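Local coordinates for protein Vlm2 (Streptomyces tsusimaensis, PDB 6ECB) that is a subunit of the valinomycin non-ribosomal peptide synthetase whose thioesterase domain, the part described here, probably releases the depsipeptide product from its carrier, at residues F43-A47 and S111-A117; F118-T122 and V227-L233. All coordinates share one frame; numbering follows the deposited sequence.

Contact 1: F43-A47 and S111-A117; sequences FAPPA and SLGGHIA
With CG1 beside its backbone N (chi1 -67°) and the chain continuing extended (chi2 172°), Ile-116 presents two methyl groups to the chain around Ala-44 and Pro-45: CG2 lies 3.7 Å from Ala-44 CB, and CD1 stops 3.4 Å from Pro-45 O. Leu-112 instead sends CG away from its own N (chi1 178°), bringing CD2 to 3.9 Å from Ala-47 N. Ser-111 and Gly-113 belong to a GxSxG sequence consistent with a nucleophile elbow, the tight strand-to-helix turn of alpha/beta hydrolases. Ser-111 sits at its tip with a positive phi and is probably the nucleophile of a triad with His-273 and Asp-138. Between the two aliphatic side chains the backbones nearly meet. Gly-113 CA makes a CH···O contact with Ala-44 O at 3.5 Å and is 3.3 Å from Pro-45 O, while its N is 3.5 Å from Pro-46 CA. A CB on Gly-113 would run into Ala-44 O, so the absent side chain allows this close approach. Ala-44 O also accepts a hydrogen bond from Tyr-54 OH, and helix 86-97 packs against Pro-45 and Ile-116. No direct hydrogen bond joins the segments, but a water bridges them near the start of helix 112-126. Its position is consistent with an oxyanion hole, which in this fold commonly uses the amide following the nucleophile and one from the loop after the neighbouring strand. The water accepts from Ala-47 N at 2.9 Å and is hydrogen-bonded to Ser-111 OG at 2.9 Å.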
loop_
_atom_site.group_PDB
_atom_site.type_symbol
_atom_site.label_atom_id
_atom_site.label_comp_id
_atom_site.label_asym_id
_atom_site.label_seq_id
_atom_site.Cartn_x
_atom_site.Cartn_y
_atom_site.Cartn_z
ATOM N N PHE A 43 0.246 5.929 -4.583
ATOM C CA PHE A 43 0.456 4.831 -3.653
ATOM C C PHE A 43 0.978 3.585 -4.355
ATOM O O PHE A 43 0.411 3.141 -5.347
ATOM C CB PHE A 43 -0.847 4.482 -2.943
ATOM C CG PHE A 43 -1.280 5.497 -1.907
ATOM C CD1 PHE A 43 -0.600 5.597 -0.713
ATOM C CD2 PHE A 43 -2.366 6.320 -2.128
ATOM C CE1 PHE A 43 -0.998 6.515 0.251
ATOM C CE2 PHE A 43 -2.774 7.226 -1.165
ATOM C CZ PHE A 43 -2.096 7.302 0.022
ATOM N N ALA A 44 2.000 2.994 -3.790
ATOM C CA ALA A 44 2.542 1.711 -4.193
ATOM C C ALA A 44 1.819 0.600 -3.445
ATOM O O ALA A 44 1.503 0.751 -2.258
ATOM C CB ALA A 44 4.041 1.636 -3.912
ATOM N N PRO A 45 1.554 -0.532 -4.091
ATOM C CA PRO A 45 0.711 -1.553 -3.469
ATOM C C PRO A 45 1.469 -2.416 -2.473
ATOM O O PRO A 45 2.655 -2.711 -2.656
ATOM C CB PRO A 45 0.247 -2.396 -4.672
ATOM C CG PRO A 45 1.392 -2.323 -5.624
ATOM C CD PRO A 45 1.918 -0.890 -5.480
ATOM N N PRO A 46 0.774 -2.925 -1.446
ATOM C CA PRO A 46 1.369 -3.901 -0.540
ATOM C C PRO A 46 1.385 -5.284 -1.184
ATOM O O PRO A 46 1.058 -5.414 -2.371
ATOM C CB PRO A 46 0.435 -3.862 0.664
ATOM C CG PRO A 46 -0.867 -3.692 0.039
ATOM C CD PRO A 46 -0.653 -2.722 -1.120
ATOM N N ALA A 47 1.705 -6.303 -0.399
ATOM C CA ALA A 47 1.777 -7.659 -0.954
ATOM C C ALA A 47 0.454 -8.010 -1.600
ATOM O O ALA A 47 -0.619 -7.833 -1.003
ATOM C CB ALA A 47 2.122 -8.667 0.131
ATOM N N SER A 111 2.638 -0.964 4.558
ATOM C CA SER A 111 3.213 -2.307 4.647
ATOM C C SER A 111 4.296 -2.443 3.572
ATOM O O SER A 111 5.125 -1.528 3.405
ATOM C CB SER A 111 2.055 -3.305 4.568
ATOM O OG SER A 111 2.505 -4.600 4.890
ATOM N N LEU A 112 4.346 -3.550 2.822
ATOM C CA LEU A 112 5.346 -3.676 1.758
ATOM C C LEU A 112 5.266 -2.531 0.757
ATOM O O LEU A 112 6.278 -2.185 0.127
ATOM C CB LEU A 112 5.158 -5.020 1.036
ATOM C CG LEU A 112 6.097 -5.279 -0.145
ATOM C CD1 LEU A 112 7.538 -5.436 0.275
ATOM C CD2 LEU A 112 5.598 -6.552 -0.880
ATOM N N GLY A 113 4.078 -1.934 0.589
ATOM C CA GLY A 113 3.956 -0.776 -0.267
ATOM C C GLY A 113 4.844 0.370 0.180
ATOM O O GLY A 113 5.293 1.162 -0.651
ATOM N N GLY A 114 5.122 0.464 1.482
ATOM C CA GLY A 114 6.054 1.494 1.955
ATOM C C GLY A 114 7.476 1.264 1.481
ATOM O O GLY A 114 8.168 2.201 1.059
ATOM N N HIS A 115 7.941 0.010 1.534
ATOM C CA HIS A 115 9.274 -0.268 1.024
ATOM C C HIS A 115 9.348 -0.056 -0.468
ATOM O O HIS A 115 10.341 0.466 -0.975
ATOM C CB HIS A 115 9.684 -1.690 1.360
ATOM C CG HIS A 115 9.647 -1.948 2.810
ATOM N ND1 HIS A 115 8.494 -2.313 3.453
ATOM C CD2 HIS A 115 10.593 -1.805 3.766
ATOM C CE1 HIS A 115 8.738 -2.424 4.747
ATOM N NE2 HIS A 115 10.002 -2.112 4.960
ATOM N N ILE A 116 8.318 -0.503 -1.198
ATOM C CA ILE A 116 8.300 -0.265 -2.627
ATOM C C ILE A 116 8.331 1.232 -2.908
ATOM O O ILE A 116 9.062 1.701 -3.785
ATOM C CB ILE A 116 7.068 -0.930 -3.273
ATOM C CG1 ILE A 116 7.195 -2.448 -3.167
ATOM C CG2 ILE A 116 6.987 -0.520 -4.745
ATOM C CD1 ILE A 116 5.930 -3.187 -3.594
ATOM N N ALA A 117 7.538 1.998 -2.162
ATOM C CA ALA A 117 7.480 3.446 -2.352
ATOM C C ALA A 117 8.833 4.102 -2.107
ATOM O O ALA A 117 9.234 5.012 -2.846
ATOM C CB ALA A 117 6.426 4.031 -1.419
HETATM O O HOH W 1 2.361 -6.178 2.464
#

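Contact 2: F118-T122 and V227-L233; sequences FYLAT and VLPQRKL
The Phe-118 ring stands against Pro-229, whose CB lies over one face, shifted toward the rim, in a CH-pi contact 3.9 Å from the ring centroid. CG lies opposite the backbone N (chi1 179°), which carries the ring out from the helix to Pro-229 and Leu-233. At the ring's edge, CZ comes within 3.3 Å of Arg-231 O, a buried carbonyl oxygen with no hydrogen-bond partner in the model. Leu-233 runs antiparallel alongside the Phe-118 side chain, with CB 3.6 Å from Phe-118 CE2. An alanine in place of Phe-118 would remove the surface that meets Pro-229 and Leu-233 and is likely to leave a gap between helix and loop. One residue on, Tyr-119 reaches the loop with its tip: OH donates to Leu-228 O at 2.6 Å, the oxygen lying in the plane of the ring at its edge while the donor is tilted 32° from the carbonyl plane. Thr-122 CB sits over the centre of the Arg-231 guanidinium, 3.9 Å from NE, and Asp-126 forms a salt bridge with NH2 of this arginine. Thr-122 OG1 bonds back to Tyr-119 O at 2.8 Å, and CG2 meets Leu-233 CD1 at 3.7 Å. Leu-134 of strand 134-137 touches both Phe-118 and Leu-233, joining this layer to the sheet. The arrangement belongs to the alpha/beta hydrolase fold: the helix after the probable nucleophile elbow is covered by the loop that leads into strand 237-241.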
loop_
_atom_site.group_PDB
_atom_site.type_symbol
_atom_site.label_atom_id
_atom_site.label_comp_id
_atom_site.label_asym_id
_atom_site.label_seq_id
_atom_site.Cartn_x
_atom_site.Cartn_y
_atom_site.Cartn_z
ATOM N N PHE A 118 9.551 3.664 -1.069
ATOM C CA PHE A 118 10.887 4.218 -0.828
ATOM C C PHE A 118 11.791 3.991 -2.032
ATOM O O PHE A 118 12.433 4.922 -2.551
ATOM C CB PHE A 118 11.507 3.586 0.432
ATOM C CG PHE A 118 12.907 4.095 0.716
ATOM C CD1 PHE A 118 14.014 3.529 0.100
ATOM C CD2 PHE A 118 13.100 5.191 1.554
ATOM C CE1 PHE A 118 15.294 4.041 0.337
ATOM C CE2 PHE A 118 14.369 5.700 1.782
ATOM C CZ PHE A 118 15.455 5.141 1.175
ATOM N N TYR A 119 11.833 2.751 -2.523
ATOM C CA TYR A 119 12.722 2.436 -3.627
ATOM C C TYR A 119 12.239 3.065 -4.938
ATOM O O TYR A 119 13.066 3.492 -5.757
ATOM C CB TYR A 119 12.843 0.928 -3.770
ATOM C CG TYR A 119 13.946 0.315 -2.937
ATOM C CD1 TYR A 119 13.727 -0.075 -1.631
ATOM C CD2 TYR A 119 15.185 0.063 -3.492
ATOM C CE1 TYR A 119 14.721 -0.644 -0.879
ATOM C CE2 TYR A 119 16.187 -0.526 -2.747
ATOM C CZ TYR A 119 15.947 -0.861 -1.435
ATOM O OH TYR A 119 16.956 -1.461 -0.688
ATOM N N LEU A 120 10.919 3.144 -5.122
ATOM C CA LEU A 120 10.319 3.847 -6.260
ATOM C C LEU A 120 10.779 5.300 -6.290
ATOM O O LEU A 120 11.241 5.820 -7.324
ATOM C CB LEU A 120 8.782 3.770 -6.115
ATOM C CG LEU A 120 7.835 4.101 -7.216
ATOM C CD1 LEU A 120 6.459 3.642 -6.734
ATOM C CD2 LEU A 120 7.922 5.562 -7.491
ATOM N N ALA A 121 10.677 5.966 -5.148
ATOM C CA ALA A 121 11.141 7.346 -5.056
ATOM C C ALA A 121 12.621 7.463 -5.395
ATOM O O ALA A 121 13.025 8.403 -6.096
ATOM C CB ALA A 121 10.851 7.898 -3.666
ATOM N N THR A 122 13.459 6.533 -4.912
ATOM C CA THR A 122 14.876 6.650 -5.232
ATOM C C THR A 122 15.096 6.486 -6.725
ATOM O O THR A 122 15.921 7.196 -7.319
ATOM C CB THR A 122 15.763 5.651 -4.461
ATOM O OG1 THR A 122 15.629 4.342 -5.002
ATOM C CG2 THR A 122 15.441 5.621 -3.008
ATOM N N VAL A 227 14.315 -5.882 0.936
ATOM C CA VAL A 227 13.427 -4.721 0.934
ATOM C C VAL A 227 13.920 -3.622 1.873
ATOM O O VAL A 227 13.431 -2.491 1.792
ATOM C CB VAL A 227 11.964 -5.080 1.282
ATOM C CG1 VAL A 227 11.484 -6.281 0.434
ATOM C CG2 VAL A 227 11.774 -5.365 2.748
ATOM N N LEU A 228 14.890 -3.908 2.732
ATOM C CA LEU A 228 15.443 -2.873 3.601
ATOM C C LEU A 228 16.036 -1.735 2.770
ATOM O O LEU A 228 16.779 -1.990 1.813
ATOM C CB LEU A 228 16.528 -3.483 4.499
ATOM C CG LEU A 228 17.112 -2.519 5.542
ATOM C CD1 LEU A 228 16.113 -2.311 6.674
ATOM C CD2 LEU A 228 18.444 -3.041 6.078
ATOM N N PRO A 229 15.725 -0.477 3.083
ATOM C CA PRO A 229 16.405 0.628 2.409
ATOM C C PRO A 229 17.917 0.514 2.561
ATOM O O PRO A 229 18.424 0.018 3.563
ATOM C CB PRO A 229 15.844 1.863 3.123
ATOM C CG PRO A 229 14.485 1.448 3.566
ATOM C CD PRO A 229 14.620 -0.006 3.933
ATOM N N GLN A 230 18.627 0.983 1.546
ATOM C CA GLN A 230 20.086 0.879 1.521
ATOM C C GLN A 230 20.776 2.155 1.062
ATOM O O GLN A 230 21.983 2.121 0.795
ATOM C CB GLN A 230 20.538 -0.258 0.602
ATOM C CG GLN A 230 20.276 -1.653 1.119
ATOM C CD GLN A 230 21.028 -1.968 2.405
ATOM O OE1 GLN A 230 21.867 -1.185 2.863
ATOM N NE2 GLN A 230 20.726 -3.117 2.994
ATOM N N ARG A 231 20.053 3.258 0.916
ATOM C CA ARG A 231 20.643 4.563 0.640
ATOM C C ARG A 231 19.745 5.606 1.280
ATOM O O ARG A 231 18.651 5.296 1.760
ATOM C CB ARG A 231 20.809 4.806 -0.864
ATOM C CG ARG A 231 19.509 4.963 -1.625
ATOM C CD ARG A 231 19.784 5.138 -3.107
ATOM N NE ARG A 231 19.455 6.479 -3.584
ATOM C CZ ARG A 231 19.514 6.838 -4.863
ATOM N NH1 ARG A 231 19.896 5.950 -5.772
ATOM N NH2 ARG A 231 19.182 8.070 -5.233
ATOM N N LYS A 232 20.229 6.839 1.346
ATOM C CA LYS A 232 19.410 7.900 1.899
ATOM C C LYS A 232 18.603 8.545 0.779
ATOM O O LYS A 232 19.096 8.746 -0.336
ATOM C CB LYS A 232 20.235 8.958 2.602
ATOM C CG LYS A 232 21.031 8.465 3.813
ATOM C CD LYS A 232 21.388 9.657 4.648
ATOM C CE LYS A 232 22.268 9.330 5.825
ATOM N NZ LYS A 232 22.223 10.460 6.781
ATOM N N LEU A 233 17.370 8.886 1.093
ATOM C CA LEU A 233 16.454 9.483 0.133
ATOM C C LEU A 233 16.466 10.987 0.316
ATOM O O LEU A 233 16.370 11.491 1.436
ATOM C CB LEU A 233 15.044 8.917 0.341
ATOM C CG LEU A 233 13.972 9.410 -0.594
ATOM C CD1 LEU A 233 14.205 8.932 -2.016
ATOM C CD2 LEU A 233 12.618 8.929 -0.090
#

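In the fold
From the N terminus, edge strand 27-30 comes first, then strand 40-44 enters the sheet, and the chain passes through helix 55-60, strand 67-71, helix 86-97 and strand 105-110 before contact 1 closes this first loop at 111-117. Contact 2 opens at the next residue, on the same helix 112-126. Its longer loop adds strand 134-137 and the helices between 157 and 227, which probably include the lid, and closes at 227-233. The two loops therefore follow in series, neither nesting nor crossing. Helix 112-126 is shared: its start meets the end of strand 40-44, and its middle meets the approach to strand 237-241. The contacts touch where His-115 CD2 lies 3.5 Å from Val-227 O.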